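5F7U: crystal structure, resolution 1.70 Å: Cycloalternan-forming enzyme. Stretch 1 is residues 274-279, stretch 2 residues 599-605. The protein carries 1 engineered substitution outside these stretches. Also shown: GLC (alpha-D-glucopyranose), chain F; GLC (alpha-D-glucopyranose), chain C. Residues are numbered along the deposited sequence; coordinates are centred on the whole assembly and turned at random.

Stretch 1, residues 274-279: EYQDQA
Stretch 2, residues 599-605: WSGDQTS

The contact is built around one carbonyl. Asp-602 O accepts two hydrogen bonds from the other stretch: one from Gln-276 N, at 3.0 Å with an N-H...O angle of 134°, and one from the side-chain amide Gln-278 NE2, also at 3.0 Å but straighter, at 162°. The CA of Gln-276 lies 3.3 Å from the same Asp-602 O in a CA-H...O contact. A single acceptor thus gathers a backbone donor and a side-chain donor two residues apart.

Water 1 extends this polar seam. It donates to Gln-276 O at 2.6 Å and accepts from Thr-604 N at 3.0 Å, so both backbone polar groups of Gln-276 are tied to stretch 2, one directly and one through the solvent molecule. The register is set here: the CA atoms of Gln-276 and Gln-603 are 4.6 Å apart.

To build stretch 1, give Tyr-275 extended angles (phi/psi -80/123), then turn sharply at Gln-276, at 71/-34, the centre of a classic gamma turn. Asp-277 follows at -114/42, and its N donates to Tyr-275 O at 2.8 Å, closing the tight turn. Asp-277 occupies the N-cap position before the helix that begins at Gln-278, but its side chain (chi1 p) makes no capping bond and its CA-to-CB bond points away from stretch 2. The helical Gln-278, at -61/-42, points its CA-to-CB bond toward stretch 2; chi1 m and chi2 p bring the amide to Asp-602 O. Glutamine suits this buried place because it carries an uncharged donor on a side chain long enough to reach the carbonyl.

Stretch 2 has largely extended backbone angles from Asp-602 (-100/108) through Gln-603 (-132/160) to Thr-604 (-91/161). Before them, Gly-601 adopts 82/-150, where a CB would be jammed against the carbonyl O of Ser-600; the backbone alone calls for glycine. Ser-600 OG (chi1 p) donates to Gln-603 OE1 at 2.8 Å, holding the segment on itself across the glycine. Gln-603 has chi1 m and chi2 t, with its CG 4.1 Å from Gln-278 OE1.

Packing lies around the bonded centre. The Tyr-275 side chain, chi1 t and chi2 75°, starts sideways, yet its end comes nearer: CD1 lies 3.6 Å from Asp-602 CB, in an oblique approach. Gln-276, with chi1 m and chi2 t, extends so that its CD rests 3.5 Å from Thr-604 CG2, and threonine's methyl gives the flat amide a nonpolar surface. In all, 278 Å² is buried, summed over both sides, with Asp-602 the most covered residue.

Asp-602 also faces the sugars. With chi1 m its carboxylate accepts a hydrogen bond at OD1 from O2 of the chain C glucose at 2.5 Å, while Tyr-275 CD1 comes within 3.3 Å of O1 of the chain F glucose. The rule is economical: the backbone carbonyl of Asp-602 takes the two hydrogen bonds from stretch 1, while its side chain packs beside the Tyr-275 ring and its OD1 accepts the bond from O2 of the chain C glucose.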

# COMPACT_ATOMS: atom_id res chain seq x y z
N GLU A 274 -6.92 -13.28 -9.37
CA GLU A 274 -6.95 -12.94 -10.81
C GLU A 274 -5.53 -12.80 -11.33
O GLU A 274 -4.81 -11.90 -10.93
CB GLU A 274 -7.73 -11.63 -11.08
CG GLU A 274 -7.88 -11.29 -12.58
CD GLU A 274 -8.74 -12.32 -13.33
OE1 GLU A 274 -9.55 -13.02 -12.69
OE2 GLU A 274 -8.60 -12.44 -14.57
N TYR A 275 -5.14 -13.72 -12.21
CA TYR A 275 -3.77 -13.78 -12.72
C TYR A 275 -3.55 -12.75 -13.83
O TYR A 275 -4.29 -12.75 -14.82
CB TYR A 275 -3.55 -15.20 -13.22
CG TYR A 275 -2.20 -15.52 -13.81
CD1 TYR A 275 -1.07 -15.69 -12.99
CD2 TYR A 275 -2.06 -15.71 -15.19
CE1 TYR A 275 0.17 -16.00 -13.54
CE2 TYR A 275 -0.83 -16.04 -15.75
CZ TYR A 275 0.28 -16.19 -14.91
OH TYR A 275 1.52 -16.50 -15.48
N GLN A 276 -2.56 -11.86 -13.65
CA GLN A 276 -2.08 -10.93 -14.70
C GLN A 276 -2.97 -9.76 -15.13
O GLN A 276 -2.45 -8.70 -15.50
CB GLN A 276 -1.65 -11.68 -15.98
CG GLN A 276 -0.42 -12.56 -15.84
CD GLN A 276 -0.01 -13.24 -17.16
OE1 GLN A 276 0.96 -13.99 -17.21
NE2 GLN A 276 -0.75 -12.98 -18.22
N ASP A 277 -4.29 -9.93 -15.14
CA ASP A 277 -5.15 -8.87 -15.68
C ASP A 277 -6.04 -8.22 -14.61
O ASP A 277 -7.23 -7.92 -14.83
CB ASP A 277 -5.95 -9.35 -16.90
CG ASP A 277 -6.94 -10.45 -16.56
OD1 ASP A 277 -6.87 -10.98 -15.43
OD2 ASP A 277 -7.80 -10.78 -17.42
N GLN A 278 -5.46 -7.98 -13.45
CA GLN A 278 -6.20 -7.39 -12.34
C GLN A 278 -6.75 -6.01 -12.71
O GLN A 278 -7.89 -5.70 -12.37
CB GLN A 278 -5.29 -7.28 -11.09
CG GLN A 278 -4.67 -8.60 -10.60
CD GLN A 278 -3.31 -8.90 -11.25
OE1 GLN A 278 -2.90 -8.25 -12.22
NE2 GLN A 278 -2.58 -9.87 -10.70
N ALA A 279 -5.95 -5.18 -13.39
CA ALA A 279 -6.40 -3.81 -13.73
C ALA A 279 -7.60 -3.85 -14.68
O ALA A 279 -8.59 -3.13 -14.49
CB ALA A 279 -5.26 -3.02 -14.37
N TRP A 599 2.42 -8.54 -1.00
CA TRP A 599 2.90 -8.20 -2.36
C TRP A 599 1.77 -8.21 -3.37
O TRP A 599 0.75 -8.85 -3.14
CB TRP A 599 4.09 -9.08 -2.80
CG TRP A 599 3.74 -10.31 -3.59
CD1 TRP A 599 3.82 -10.45 -4.94
CD2 TRP A 599 3.28 -11.58 -3.08
NE1 TRP A 599 3.45 -11.73 -5.31
CE2 TRP A 599 3.11 -12.44 -4.20
CE3 TRP A 599 3.02 -12.08 -1.79
CZ2 TRP A 599 2.66 -13.77 -4.08
CZ3 TRP A 599 2.60 -13.41 -1.66
CH2 TRP A 599 2.40 -14.24 -2.81
N SER A 600 1.95 -7.46 -4.46
CA SER A 600 0.87 -7.18 -5.42
C SER A 600 0.52 -8.34 -6.37
O SER A 600 -0.30 -8.18 -7.27
CB SER A 600 1.21 -5.90 -6.19
OG SER A 600 2.31 -6.14 -7.06
N GLY A 601 1.11 -9.51 -6.15
CA GLY A 601 0.69 -10.70 -6.90
C GLY A 601 1.30 -10.85 -8.28
O GLY A 601 2.42 -10.41 -8.52
N ASP A 602 0.54 -11.47 -9.18
CA ASP A 602 1.13 -12.08 -10.39
C ASP A 602 0.93 -11.14 -11.55
O ASP A 602 -0.20 -10.99 -12.04
CB ASP A 602 0.44 -13.41 -10.70
CG ASP A 602 0.63 -14.46 -9.59
OD1 ASP A 602 1.58 -14.36 -8.80
OD2 ASP A 602 -0.20 -15.40 -9.51
N GLN A 603 2.02 -10.52 -11.99
CA GLN A 603 1.98 -9.51 -13.06
C GLN A 603 3.04 -9.75 -14.12
O GLN A 603 4.04 -10.44 -13.90
CB GLN A 603 2.10 -8.09 -12.47
CG GLN A 603 1.05 -7.80 -11.40
CD GLN A 603 1.14 -6.39 -10.88
OE1 GLN A 603 1.73 -6.15 -9.82
NE2 GLN A 603 0.62 -5.42 -11.65
N THR A 604 2.84 -9.18 -15.29
CA THR A 604 3.80 -9.38 -16.39
C THR A 604 4.89 -8.31 -16.41
O THR A 604 4.75 -7.23 -15.83
CB THR A 604 3.12 -9.39 -17.77
OG1 THR A 604 2.33 -8.21 -17.90
CG2 THR A 604 2.22 -10.61 -17.94
N SER A 605 5.98 -8.62 -17.11
CA SER A 605 7.13 -7.70 -17.22
C SER A 605 6.88 -6.65 -18.29
O SER A 605 7.52 -6.64 -19.36
CB SER A 605 8.41 -8.49 -17.48
OG SER A 605 8.72 -9.27 -16.32
C1 GLC F . -1.65 -19.83 -11.02
C2 GLC F . -2.10 -19.61 -9.57
C3 GLC F . -1.24 -18.56 -8.86
C4 GLC F . 0.24 -18.96 -8.88
C5 GLC F . 0.63 -19.19 -10.36
C6 GLC F . 2.06 -19.69 -10.55
O1 GLC F . -1.99 -18.69 -11.82
O2 GLC F . -3.46 -19.20 -9.56
O3 GLC F . -1.71 -18.37 -7.53
O4 GLC F . 1.09 -17.92 -8.34
O5 GLC F . -0.23 -20.08 -11.09
O6 GLC F . 2.76 -18.56 -11.05
C1 GLC C . 1.50 -18.07 -6.96
C2 GLC C . 2.26 -16.81 -6.50
C3 GLC C . 3.65 -16.67 -7.15
C4 GLC C . 4.46 -17.97 -6.96
C5 GLC C . 3.61 -19.21 -7.27
C6 GLC C . 4.30 -20.52 -6.95
O2 GLC C . 1.44 -15.65 -6.62
O3 GLC C . 4.40 -15.58 -6.57
O4 GLC C . 5.61 -17.96 -7.82
O5 GLC C . 2.32 -19.21 -6.63
O6 GLC C . 3.45 -21.56 -7.48
O HOH W 1 0.04 -8.03 -15.52